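Local coordinates for Blr3880 protein (Bradyrhizobium japonicum, PDB 2OOD), which probably catalyses the zinc-dependent hydrolytic deamination of guanine to xanthine and ammonia, a step of purine degradation, at residues V6-T11 and T64-R69; D35-V40 and G49-I54; D68-P73 and L409-G414; D405-D410 and R451-T456. One frame throughout, in Å; residues are numbered along the deposited sequence.

Contact 1 of 4, residues V6-T11 and T64-R69; sequences VGIRGT and THIKDR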
loop_
_atom_site.group_PDB
_atom_site.type_symbol
_atom_site.label_atom_id
_atom_site.label_comp_id
_atom_site.label_asym_id
_atom_site.label_seq_id
_atom_site.Cartn_x
_atom_site.Cartn_y
_atom_site.Cartn_z
ATOM N N VAL A 6 9.976 34.213 -13.888
ATOM C CA VAL A 6 10.905 33.588 -12.965
ATOM C C VAL A 6 11.535 32.334 -13.568
ATOM O O VAL A 6 10.965 31.708 -14.465
ATOM C CB VAL A 6 10.191 33.236 -11.642
ATOM C CG1 VAL A 6 9.059 32.244 -11.911
ATOM C CG2 VAL A 6 11.203 32.684 -10.634
ATOM N N GLY A 7 12.716 31.977 -13.074
ATOM C CA GLY A 7 13.405 30.813 -13.589
ATOM C C GLY A 7 13.728 29.802 -12.508
ATOM O O GLY A 7 14.390 30.124 -11.515
ATOM N N ILE A 8 13.268 28.569 -12.699
ATOM C CA ILE A 8 13.510 27.521 -11.723
ATOM C C ILE A 8 14.735 26.702 -12.093
ATOM O O ILE A 8 14.877 26.247 -13.231
ATOM C CB ILE A 8 12.286 26.582 -11.590
ATOM C CG1 ILE A 8 11.118 27.333 -10.945
ATOM C CG2 ILE A 8 12.641 25.382 -10.730
ATOM C CD1 ILE A 8 10.516 28.398 -11.812
ATOM N N ARG A 9 15.618 26.515 -11.122
ATOM C CA ARG A 9 16.835 25.761 -11.344
ATOM C C ARG A 9 16.945 24.551 -10.428
ATOM O O ARG A 9 16.533 24.602 -9.268
ATOM C CB ARG A 9 18.048 26.657 -11.122
ATOM C CG ARG A 9 19.358 25.927 -11.235
ATOM C CD ARG A 9 20.517 26.823 -10.882
ATOM N NE ARG A 9 21.788 26.144 -11.090
ATOM C CZ ARG A 9 22.965 26.756 -11.125
ATOM N NH1 ARG A 9 23.032 28.068 -10.965
ATOM N NH2 ARG A 9 24.072 26.058 -11.332
ATOM N N GLY A 10 17.522 23.475 -10.960
ATOM C CA GLY A 10 17.706 22.258 -10.189
ATOM C C GLY A 10 17.703 21.029 -11.078
ATOM O O GLY A 10 17.759 21.139 -12.307
ATOM N N THR A 11 17.648 19.853 -10.454
ATOM C CA THR A 11 17.610 18.585 -11.183
ATOM C C THR A 11 16.192 18.297 -11.716
ATOM O O THR A 11 15.233 18.192 -10.943
ATOM C CB THR A 11 18.036 17.427 -10.273
ATOM O OG1 THR A 11 19.328 17.705 -9.724
ATOM C CG2 THR A 11 18.091 16.128 -11.058
ATOM N N THR A 64 15.287 30.806 -9.078
ATOM C CA THR A 64 14.986 30.199 -7.785
ATOM C C THR A 64 15.631 28.817 -7.837
ATOM O O THR A 64 15.281 27.999 -8.681
ATOM C CB THR A 64 13.469 30.037 -7.583
ATOM O OG1 THR A 64 12.841 31.324 -7.633
ATOM C CG2 THR A 64 13.179 29.372 -6.244
ATOM N N HIS A 65 16.575 28.555 -6.944
ATOM C CA HIS A 65 17.257 27.269 -6.960
ATOM C C HIS A 65 16.699 26.242 -5.975
ATOM O O HIS A 65 16.963 26.323 -4.767
ATOM C CB HIS A 65 18.756 27.470 -6.685
ATOM C CG HIS A 65 19.615 26.308 -7.093
ATOM N ND1 HIS A 65 20.920 26.166 -6.671
ATOM C CD2 HIS A 65 19.359 25.241 -7.889
ATOM C CE1 HIS A 65 21.432 25.061 -7.187
ATOM N NE2 HIS A 65 20.506 24.481 -7.930
ATOM N N ILE A 66 15.925 25.286 -6.497
ATOM C CA ILE A 66 15.370 24.210 -5.677
ATOM C C ILE A 66 16.531 23.224 -5.566
ATOM O O ILE A 66 16.804 22.485 -6.503
ATOM C CB ILE A 66 14.208 23.459 -6.373
ATOM C CG1 ILE A 66 13.219 24.440 -7.008
ATOM C CG2 ILE A 66 13.490 22.574 -5.357
ATOM C CD1 ILE A 66 12.364 25.157 -6.028
ATOM N N LYS A 67 17.222 23.206 -4.439
ATOM C CA LYS A 67 18.353 22.299 -4.301
ATOM C C LYS A 67 18.007 20.900 -3.783
ATOM O O LYS A 67 16.968 20.700 -3.160
ATOM C CB LYS A 67 19.411 22.933 -3.396
ATOM C CG LYS A 67 20.045 24.190 -3.977
ATOM C CD LYS A 67 21.079 24.770 -3.018
ATOM C CE LYS A 67 21.761 26.001 -3.610
ATOM N NZ LYS A 67 22.919 26.467 -2.773
ATOM N N ASP A 68 18.885 19.941 -4.065
ATOM C CA ASP A 68 18.734 18.554 -3.628
ATOM C C ASP A 68 17.370 17.904 -3.809
ATOM O O ASP A 68 16.906 17.175 -2.929
ATOM C CB ASP A 68 19.138 18.424 -2.164
ATOM C CG ASP A 68 20.552 18.899 -1.914
ATOM O OD1 ASP A 68 21.456 18.489 -2.678
ATOM O OD2 ASP A 68 20.759 19.678 -0.955
ATOM N N ARG A 69 16.733 18.148 -4.945
ATOM C CA ARG A 69 15.433 17.559 -5.204
ATOM C C ARG A 69 15.389 17.098 -6.652
ATOM O O ARG A 69 16.287 17.400 -7.443
ATOM C CB ARG A 69 14.330 18.597 -4.980
ATOM C CG ARG A 69 14.277 19.184 -3.586
ATOM C CD ARG A 69 13.711 18.193 -2.590
ATOM N NE ARG A 69 13.574 18.756 -1.248
ATOM C CZ ARG A 69 14.476 18.637 -0.277
ATOM N NH1 ARG A 69 15.605 17.968 -0.480
ATOM N NH2 ARG A 69 14.235 19.179 0.911
HETATM O O HOH W 1 17.783 20.074 -7.567
#
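Arg9 lays its side chain across one face of the His65 imidazole, joining two parallel strands, 6-9 and 64-67, whose axes approach to 4.7 Å with 21° between their directions. The position of Arg9 CD identifies a CH-pi contact: it stands 3.8 Å from the centroid of the His65 ring and 20° off the normal. Arg9 CG, anti to the backbone N (chi1 176°), comes within 3.4 Å of His65 CD2, and from there the chain runs extended to NE, crossing the ring aslant. Lys67 CG covers the opposite face of the imidazole, while Arg9 O meets its edge in the ring plane. That same oxygen accepts the N-H of Ile66 at 2.9 Å. Thr64 is gripped through both of its peptide groups, since its N donates to Gly7 O at 2.7 Å and its O receives Arg9 N at 2.9 Å. Its hydroxyl OG1 turns to Val6 CG2, 3.7 Å away. Where both chains turn a corner, a water bonded to Thr11 N, Ile66 O and Arg69 O continues the link. Beyond the ring, Arg9 NE forms a salt bridge with Asp35 and its guanidinium a cation-pi contact with Tyr51. An alanine in place of Arg9 would probably take the CG and CD contacts from that face of His65 and leave the Asp35 carboxylate without its charged mate. Strand 5-9 lies between 62-67 and 36-41 in a four-stranded mixed sheet, and Ile8 and Ile66, side by side, pack on Ile71 of strand 70-81.

Contact 2 of 4, residues D35-V40 and G49-I54; sequences DGLMVV and GPYEKI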
loop_
_atom_site.group_PDB
_atom_site.type_symbol
_atom_site.label_atom_id
_atom_site.label_comp_id
_atom_site.label_asym_id
_atom_site.label_seq_id
_atom_site.Cartn_x
_atom_site.Cartn_y
_atom_site.Cartn_z
ATOM N N ASP A 35 21.412 19.612 -13.895
ATOM C CA ASP A 35 21.391 21.025 -13.517
ATOM C C ASP A 35 20.747 21.832 -14.644
ATOM O O ASP A 35 21.437 22.341 -15.530
ATOM C CB ASP A 35 22.816 21.525 -13.256
ATOM C CG ASP A 35 22.864 23.015 -12.937
ATOM O OD1 ASP A 35 22.004 23.492 -12.164
ATOM O OD2 ASP A 35 23.767 23.714 -13.448
ATOM N N GLY A 36 19.425 21.950 -14.610
ATOM C CA GLY A 36 18.740 22.675 -15.661
ATOM C C GLY A 36 18.023 23.912 -15.178
ATOM O O GLY A 36 17.919 24.165 -13.975
ATOM N N LEU A 37 17.513 24.687 -16.130
ATOM C CA LEU A 37 16.805 25.913 -15.815
ATOM C C LEU A 37 15.529 26.023 -16.634
ATOM O O LEU A 37 15.525 25.825 -17.847
ATOM C CB LEU A 37 17.702 27.122 -16.093
ATOM C CG LEU A 37 17.088 28.517 -15.930
ATOM C CD1 LEU A 37 16.688 28.742 -14.483
ATOM C CD2 LEU A 37 18.092 29.570 -16.372
HETATM N N MSE A 38 14.438 26.336 -15.952
HETATM C CA MSE A 38 13.153 26.484 -16.606
HETATM C C MSE A 38 12.722 27.936 -16.421
HETATM O O MSE A 38 12.644 28.431 -15.297
HETATM C CB MSE A 38 12.138 25.532 -15.968
HETATM C CG MSE A 38 10.756 25.557 -16.592
HETATM SE SE MSE A 38 9.587 24.185 -15.762
HETATM C CE MSE A 38 8.692 25.277 -14.381
ATOM N N VAL A 39 12.463 28.614 -17.533
ATOM C CA VAL A 39 12.056 30.010 -17.513
ATOM C C VAL A 39 10.552 30.102 -17.725
ATOM O O VAL A 39 10.054 29.848 -18.825
ATOM C CB VAL A 39 12.787 30.805 -18.623
ATOM C CG1 VAL A 39 12.280 32.223 -18.672
ATOM C CG2 VAL A 39 14.286 30.788 -18.369
ATOM N N VAL A 40 9.829 30.468 -16.671
ATOM C CA VAL A 40 8.373 30.574 -16.739
ATOM C C VAL A 40 7.926 32.035 -16.688
ATOM O O VAL A 40 8.325 32.776 -15.791
ATOM C CB VAL A 40 7.715 29.833 -15.555
ATOM C CG1 VAL A 40 6.246 29.608 -15.833
ATOM C CG2 VAL A 40 8.423 28.536 -15.302
ATOM N N GLY A 49 15.931 23.660 -20.494
ATOM C CA GLY A 49 17.161 23.075 -20.992
ATOM C C GLY A 49 18.241 23.161 -19.933
ATOM O O GLY A 49 17.970 23.612 -18.818
ATOM N N PRO A 50 19.475 22.738 -20.240
ATOM C CA PRO A 50 20.564 22.795 -19.259
ATOM C C PRO A 50 20.780 24.216 -18.744
ATOM O O PRO A 50 20.513 25.191 -19.456
ATOM C CB PRO A 50 21.763 22.243 -20.036
ATOM C CG PRO A 50 21.450 22.641 -21.452
ATOM C CD PRO A 50 19.974 22.320 -21.558
ATOM N N TYR A 51 21.265 24.326 -17.508
ATOM C CA TYR A 51 21.485 25.622 -16.868
ATOM C C TYR A 51 22.240 26.695 -17.674
ATOM O O TYR A 51 21.655 27.710 -18.070
ATOM C CB TYR A 51 22.175 25.422 -15.517
ATOM C CG TYR A 51 22.465 26.730 -14.833
ATOM C CD1 TYR A 51 21.440 27.608 -14.507
ATOM C CD2 TYR A 51 23.768 27.116 -14.560
ATOM C CE1 TYR A 51 21.704 28.846 -13.932
ATOM C CE2 TYR A 51 24.048 28.355 -13.983
ATOM C CZ TYR A 51 23.012 29.220 -13.673
ATOM O OH TYR A 51 23.293 30.463 -13.119
ATOM N N GLU A 52 23.535 26.488 -17.895
ATOM C CA GLU A 52 24.334 27.449 -18.651
ATOM C C GLU A 52 23.619 27.984 -19.892
ATOM O O GLU A 52 23.299 29.168 -19.971
ATOM C CB GLU A 52 25.662 26.822 -19.075
ATOM C CG GLU A 52 26.641 26.593 -17.938
ATOM C CD GLU A 52 26.793 27.824 -17.049
ATOM O OE1 GLU A 52 26.530 28.961 -17.541
ATOM O OE2 GLU A 52 27.186 27.655 -15.859
ATOM N N LYS A 53 23.360 27.111 -20.857
ATOM C CA LYS A 53 22.706 27.531 -22.093
ATOM C C LYS A 53 21.451 28.380 -21.888
ATOM O O LYS A 53 21.211 29.347 -22.625
ATOM C CB LYS A 53 22.356 26.311 -22.954
ATOM C CG LYS A 53 21.584 26.645 -24.224
ATOM C CD LYS A 53 21.266 25.370 -25.014
ATOM C CE LYS A 53 20.547 25.675 -26.342
ATOM N NZ LYS A 53 19.255 26.440 -26.171
ATOM N N ILE A 54 20.651 28.029 -20.889
ATOM C CA ILE A 54 19.429 28.776 -20.639
ATOM C C ILE A 54 19.694 30.065 -19.868
ATOM O O ILE A 54 19.141 31.121 -20.201
ATOM C CB ILE A 54 18.406 27.916 -19.876
ATOM C CG1 ILE A 54 18.161 26.628 -20.657
ATOM C CG2 ILE A 54 17.089 28.668 -19.721
ATOM C CD1 ILE A 54 17.606 26.883 -22.038
#
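Asp35 and Tyr51 both carry CG anti to the backbone N (chi1 177° and 178°), which sets their side chains side by side and pointing the same way. Asp35 OD2 lies 3.1 Å from Tyr51 CB, and the carboxylate and ring planes are turned 41° apart. In the backbone, Tyr51 N donates to Asp35 O at 2.8 Å. Two residues on, Leu37 N bonds Gly49 O at 2.9 Å, with only a weak return bond from Gly49 N to Leu37 O. Leu37 CB sits at the edge of the Tyr51 ring, 4.1 Å from CD1. Leu37 CD2 packs on Ile54 CG2 at 3.6 Å, and Val39 CG2 slides past the same methyl. Asp35 OD1 is the partner of Arg9 NE. A leucine in place of Asp35 would probably leave Arg9 without this acidic mate, its guanidinium held less firmly beside Tyr51. Pro50 occupies the N-cap position of helix 51-57, which starts just after the chain has turned a corner following strand 45-48. The helix thus packs Ile54 against strand 36-41, itself placed between strands 45-48 and 5-9 of the mixed sheet.

Contact 3 of 4, residues D68-P73 and L409-G414; sequences DRIIVP and LDPNGG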
loop_
_atom_site.group_PDB
_atom_site.type_symbol
_atom_site.label_atom_id
_atom_site.label_comp_id
_atom_site.label_asym_id
_atom_site.label_seq_id
_atom_site.Cartn_x
_atom_site.Cartn_y
_atom_site.Cartn_z
ATOM N N ASP A 68 18.885 19.941 -4.065
ATOM C CA ASP A 68 18.734 18.554 -3.628
ATOM C C ASP A 68 17.370 17.904 -3.809
ATOM O O ASP A 68 16.906 17.175 -2.929
ATOM C CB ASP A 68 19.138 18.424 -2.164
ATOM C CG ASP A 68 20.552 18.899 -1.914
ATOM O OD1 ASP A 68 21.456 18.489 -2.678
ATOM O OD2 ASP A 68 20.759 19.678 -0.955
ATOM N N ARG A 69 16.733 18.148 -4.945
ATOM C CA ARG A 69 15.433 17.559 -5.204
ATOM C C ARG A 69 15.389 17.098 -6.652
ATOM O O ARG A 69 16.287 17.400 -7.443
ATOM C CB ARG A 69 14.330 18.597 -4.980
ATOM C CG ARG A 69 14.277 19.184 -3.586
ATOM C CD ARG A 69 13.711 18.193 -2.590
ATOM N NE ARG A 69 13.574 18.756 -1.248
ATOM C CZ ARG A 69 14.476 18.637 -0.277
ATOM N NH1 ARG A 69 15.605 17.968 -0.480
ATOM N NH2 ARG A 69 14.235 19.179 0.911
ATOM N N ILE A 70 14.352 16.342 -6.992
ATOM C CA ILE A 70 14.170 15.908 -8.362
ATOM C C ILE A 70 12.854 16.570 -8.758
ATOM O O ILE A 70 11.794 16.225 -8.234
ATOM C CB ILE A 70 14.079 14.371 -8.473
ATOM C CG1 ILE A 70 15.385 13.738 -7.995
ATOM C CG2 ILE A 70 13.864 13.968 -9.918
ATOM C CD1 ILE A 70 15.446 12.253 -8.183
ATOM N N ILE A 71 12.933 17.555 -9.650
ATOM C CA ILE A 71 11.746 18.285 -10.087
ATOM C C ILE A 71 11.062 17.586 -11.253
ATOM O O ILE A 71 11.659 17.386 -12.309
ATOM C CB ILE A 71 12.102 19.735 -10.510
ATOM C CG1 ILE A 71 12.969 20.390 -9.433
ATOM C CG2 ILE A 71 10.836 20.552 -10.699
ATOM C CD1 ILE A 71 13.492 21.740 -9.820
ATOM N N VAL A 72 9.803 17.212 -11.052
ATOM C CA VAL A 72 9.036 16.530 -12.083
ATOM C C VAL A 72 7.728 17.275 -12.322
ATOM O O VAL A 72 7.339 18.119 -11.520
ATOM C CB VAL A 72 8.721 15.077 -11.662
ATOM C CG1 VAL A 72 10.015 14.305 -11.438
ATOM C CG2 VAL A 72 7.878 15.072 -10.398
ATOM N N PRO A 73 7.049 16.996 -13.445
ATOM C CA PRO A 73 5.781 17.668 -13.739
ATOM C C PRO A 73 4.730 17.337 -12.684
ATOM O O PRO A 73 4.799 16.291 -12.047
ATOM C CB PRO A 73 5.413 17.115 -15.109
ATOM C CG PRO A 73 6.740 16.923 -15.744
ATOM C CD PRO A 73 7.535 16.272 -14.632
ATOM N N LEU A 409 10.534 16.698 -5.630
ATOM C CA LEU A 409 10.586 15.459 -4.864
ATOM C C LEU A 409 11.866 15.334 -4.061
ATOM O O LEU A 409 12.952 15.651 -4.548
ATOM C CB LEU A 409 10.480 14.246 -5.795
ATOM C CG LEU A 409 9.193 14.001 -6.583
ATOM C CD1 LEU A 409 9.400 12.809 -7.478
ATOM C CD2 LEU A 409 8.020 13.761 -5.648
ATOM N N ASP A 410 11.733 14.878 -2.823
ATOM C CA ASP A 410 12.886 14.662 -1.968
ATOM C C ASP A 410 13.057 13.152 -1.932
ATOM O O ASP A 410 12.372 12.460 -1.182
ATOM C CB ASP A 410 12.631 15.194 -0.560
ATOM C CG ASP A 410 13.792 14.929 0.380
ATOM O OD1 ASP A 410 14.785 14.303 -0.056
ATOM O OD2 ASP A 410 13.715 15.339 1.553
ATOM N N PRO A 411 13.975 12.620 -2.751
ATOM C CA PRO A 411 14.199 11.171 -2.789
ATOM C C PRO A 411 14.475 10.499 -1.449
ATOM O O PRO A 411 14.376 9.283 -1.339
ATOM C CB PRO A 411 15.352 11.020 -3.787
ATOM C CG PRO A 411 16.059 12.335 -3.710
ATOM C CD PRO A 411 14.935 13.325 -3.616
ATOM N N ASN A 412 14.802 11.284 -0.428
ATOM C CA ASN A 412 15.090 10.716 0.884
ATOM C C ASN A 412 13.889 10.667 1.817
ATOM O O ASN A 412 13.980 10.133 2.921
ATOM C CB ASN A 412 16.229 11.481 1.563
ATOM C CG ASN A 412 17.592 11.110 1.006
ATOM O OD1 ASN A 412 17.949 9.933 0.957
ATOM N ND2 ASN A 412 18.364 12.112 0.592
ATOM N N GLY A 413 12.765 11.210 1.367
ATOM C CA GLY A 413 11.570 11.219 2.191
ATOM C C GLY A 413 10.876 9.878 2.296
ATOM O O GLY A 413 10.959 9.052 1.387
ATOM N N GLY A 414 10.185 9.660 3.410
ATOM C CA GLY A 414 9.484 8.407 3.604
ATOM C C GLY A 414 9.923 7.720 4.874
ATOM O O GLY A 414 10.516 8.347 5.744
#
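Ile70 and Leu409 face each other as an antiparallel hydrogen-bonded pair, CA to CA 5.0 Å, joining the start of strand 70-81 to the end of strand 406-409. Ile70 N donates to Leu409 O and Leu409 N returns the bond to Ile70 O, both at 2.9 Å. Past this pair the second segment leaves the sheet in a type I turn from Asp410 to Gly413, which leads on toward helix 418-422. Asp410 OD1 adds an Asx turn by accepting Asn412 N at 3.0 Å.

Arg69 provides the main polar side-chain contact. Its chain bends at chi2 (-74°), which places CD beside the opposing backbone, 3.3 Å from Leu409 O. The guanidinium then lies flat against the Asp410 carboxylate: the two planes are 2° apart, and Asp410 CG sits 3.6 Å above the guanidinium, offset toward its rim. The salt bridge is long, with Arg69 NH1 and Asp410 OD1 3.8 Å apart, and no N-H points at the oxygen. On the apolar side, Val72 CG2 meets Leu409 CD1 at 4.0 Å, the two side chains crossing at about a right angle, and Ile70 CG1 reaches Pro411 CD.

Arg69 directs N-H groups elsewhere, NH1 to Asp68 O and NE to the carboxylate of Asp454. The stacked Asp410 therefore adds a second acidic neighbour without taking a donor, which would probably stabilise the arginine's positive charge through electrostatics and flat packing while Asp410 OD1 remains engaged in the Asx turn.

Contact 4 of 4, residues D405-D410 and R451-T456; sequences DFVALD and RCVDET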
loop_
_atom_site.group_PDB
_atom_site.type_symbol
_atom_site.label_atom_id
_atom_site.label_comp_id
_atom_site.label_asym_id
_atom_site.label_seq_id
_atom_site.Cartn_x
_atom_site.Cartn_y
_atom_site.Cartn_z
ATOM N N ASP A 405 3.167 23.543 -13.931
ATOM C CA ASP A 405 2.769 22.901 -12.678
ATOM C C ASP A 405 3.889 21.912 -12.413
ATOM O O ASP A 405 4.267 21.172 -13.311
ATOM C CB ASP A 405 1.455 22.134 -12.828
ATOM C CG ASP A 405 0.270 23.041 -13.058
ATOM O OD1 ASP A 405 0.433 24.264 -12.898
ATOM O OD2 ASP A 405 -0.825 22.536 -13.389
ATOM N N PHE A 406 4.448 21.898 -11.212
ATOM C CA PHE A 406 5.510 20.943 -10.947
ATOM C C PHE A 406 5.694 20.612 -9.483
ATOM O O PHE A 406 5.159 21.290 -8.609
ATOM C CB PHE A 406 6.832 21.413 -11.569
ATOM C CG PHE A 406 7.258 22.796 -11.155
ATOM C CD1 PHE A 406 8.144 22.980 -10.096
ATOM C CD2 PHE A 406 6.775 23.920 -11.824
ATOM C CE1 PHE A 406 8.541 24.268 -9.713
ATOM C CE2 PHE A 406 7.170 25.205 -11.440
ATOM C CZ PHE A 406 8.051 25.373 -10.387
ATOM N N VAL A 407 6.450 19.552 -9.227
ATOM C CA VAL A 407 6.686 19.086 -7.873
ATOM C C VAL A 407 8.160 18.840 -7.605
ATOM O O VAL A 407 8.874 18.299 -8.443
ATOM C CB VAL A 407 5.912 17.760 -7.611
ATOM C CG1 VAL A 407 6.330 17.154 -6.290
ATOM C CG2 VAL A 407 4.415 18.019 -7.605
ATOM N N ALA A 408 8.618 19.248 -6.433
ATOM C CA ALA A 408 9.999 19.022 -6.063
ATOM C C ALA A 408 9.990 17.810 -5.141
ATOM O O ALA A 408 9.486 17.877 -4.018
ATOM C CB ALA A 408 10.560 20.234 -5.349
ATOM N N LEU A 409 10.534 16.698 -5.630
ATOM C CA LEU A 409 10.586 15.459 -4.864
ATOM C C LEU A 409 11.866 15.334 -4.061
ATOM O O LEU A 409 12.952 15.651 -4.548
ATOM C CB LEU A 409 10.480 14.246 -5.795
ATOM C CG LEU A 409 9.193 14.001 -6.583
ATOM C CD1 LEU A 409 9.400 12.809 -7.478
ATOM C CD2 LEU A 409 8.020 13.761 -5.648
ATOM N N ASP A 410 11.733 14.878 -2.823
ATOM C CA ASP A 410 12.886 14.662 -1.968
ATOM C C ASP A 410 13.057 13.152 -1.932
ATOM O O ASP A 410 12.372 12.460 -1.182
ATOM C CB ASP A 410 12.631 15.194 -0.560
ATOM C CG ASP A 410 13.792 14.929 0.380
ATOM O OD1 ASP A 410 14.785 14.303 -0.056
ATOM O OD2 ASP A 410 13.715 15.339 1.553
ATOM N N ARG A 451 5.632 11.905 1.843
ATOM C CA ARG A 451 6.669 12.653 2.545
ATOM C C ARG A 451 7.756 13.026 1.526
ATOM O O ARG A 451 8.651 13.814 1.818
ATOM C CB ARG A 451 7.281 11.824 3.690
ATOM C CG ARG A 451 6.266 11.107 4.555
ATOM C CD ARG A 451 6.622 11.089 6.034
ATOM N NE ARG A 451 7.119 9.823 6.593
ATOM C CZ ARG A 451 6.593 8.617 6.387
ATOM N NH1 ARG A 451 5.544 8.458 5.605
ATOM N NH2 ARG A 451 7.084 7.563 7.012
ATOM N N CYS A 452 7.671 12.457 0.327
ATOM C CA CYS A 452 8.642 12.744 -0.721
ATOM C C CYS A 452 8.271 13.999 -1.499
ATOM O O CYS A 452 9.063 14.509 -2.292
ATOM C CB CYS A 452 8.760 11.558 -1.677
ATOM S SG CYS A 452 9.575 10.140 -0.941
ATOM N N VAL A 453 7.059 14.490 -1.272
ATOM C CA VAL A 453 6.597 15.695 -1.939
ATOM C C VAL A 453 7.018 16.872 -1.069
ATOM O O VAL A 453 6.430 17.121 -0.016
ATOM C CB VAL A 453 5.070 15.684 -2.099
ATOM C CG1 VAL A 453 4.594 16.969 -2.763
ATOM C CG2 VAL A 453 4.664 14.486 -2.913
ATOM N N ASP A 454 8.050 17.586 -1.510
ATOM C CA ASP A 454 8.564 18.716 -0.748
ATOM C C ASP A 454 7.956 20.058 -1.157
ATOM O O ASP A 454 7.705 20.914 -0.311
ATOM C CB ASP A 454 10.086 18.771 -0.870
ATOM C CG ASP A 454 10.722 19.617 0.213
ATOM O OD1 ASP A 454 10.484 19.330 1.409
ATOM O OD2 ASP A 454 11.459 20.565 -0.131
ATOM N N GLU A 455 7.713 20.246 -2.447
ATOM C CA GLU A 455 7.126 21.489 -2.918
ATOM C C GLU A 455 6.199 21.213 -4.089
ATOM O O GLU A 455 6.515 20.399 -4.952
ATOM C CB GLU A 455 8.220 22.464 -3.361
ATOM C CG GLU A 455 9.175 22.902 -2.259
ATOM C CD GLU A 455 10.217 23.898 -2.749
ATOM O OE1 GLU A 455 9.967 24.555 -3.785
ATOM O OE2 GLU A 455 11.276 24.034 -2.090
ATOM N N THR A 456 5.053 21.882 -4.109
ATOM C CA THR A 456 4.096 21.724 -5.199
ATOM C C THR A 456 3.846 23.115 -5.777
ATOM O O THR A 456 3.449 24.023 -5.057
ATOM C CB THR A 456 2.752 21.138 -4.711
ATOM O OG1 THR A 456 2.978 19.880 -4.070
ATOM C CG2 THR A 456 1.816 20.929 -5.881
HETATM O O HOH W 2 11.991 17.073 2.554
#
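Phe406 O and the CA-H of Thr456 begin the pairing with a C-H...O contact of 3.6 Å, while the Phe406 ring stacks on Trp457. Val407 follows, its CA close to Glu455 O in a non-hydrogen-bonded pairing with Thr456. With CG1 anti to the backbone N (chi1 171°), Val407 brings that methyl to 3.9 Å from Val453 CG1. At Ala408 the hydrogen bonding takes over: its N donates to Glu455 O at 2.8 Å. Its O receives Asp454 N at 2.9 Å and, weakly, Glu455 N at 3.4 Å. Two residues of strand 453-458 thus face one of strand 406-409, the definition of a classic beta bulge. Asp454, with phi -93° and psi -37°, is the residue that takes up the extra step, and the register beyond it shifts by one. The Ala408 methyl lies 3.8 Å from Glu455 CB, on the face where Ile66 of strand 62-67 also packs. Leu409, on the other face, pairs with Val453, and its CD2 lies 4.4 Å from Val453 CG2, a loose contact; its side chain also touches Leu441 of helix 434-447. At Asp410 the strand ends, and its N donates to Cys452 O at 2.7 Å. Asp410 OD2 and Asp454 OD1 do not meet directly; one water donates to both carboxylates. The repulsion between these two acids is probably eased by Lys465, which forms a salt bridge with Asp454 OD2, together with Arg69.

Contacts 1 and 2 both reach the four-stranded mixed sheet 45-48, 36-41, 5-9, 62-67, where strands 5-9 and 36-41 are neighbours, their centres about 9 Å apart; contact 2 falls within the span of chain that contact 1 brackets. Contact 1 hands over to contact 3 at Asp68 and Arg69, where strand 62-67 turns into strand 70-81. Contacts 3 and 4, centres about 6 Å apart, share Leu409 and Asp410; strand 406-409 pairs with 70-81 and with 453-458. Contacts 2 and 4 are farthest apart, about 19 Å between centres, yet touch through Met38 and Phe406. Chain-start and chain-end strands meet where Ile8 touches Phe406 and Ile66 touches Glu455, consistent with the small beta domain of amidohydrolases, away from the zinc and guanine site.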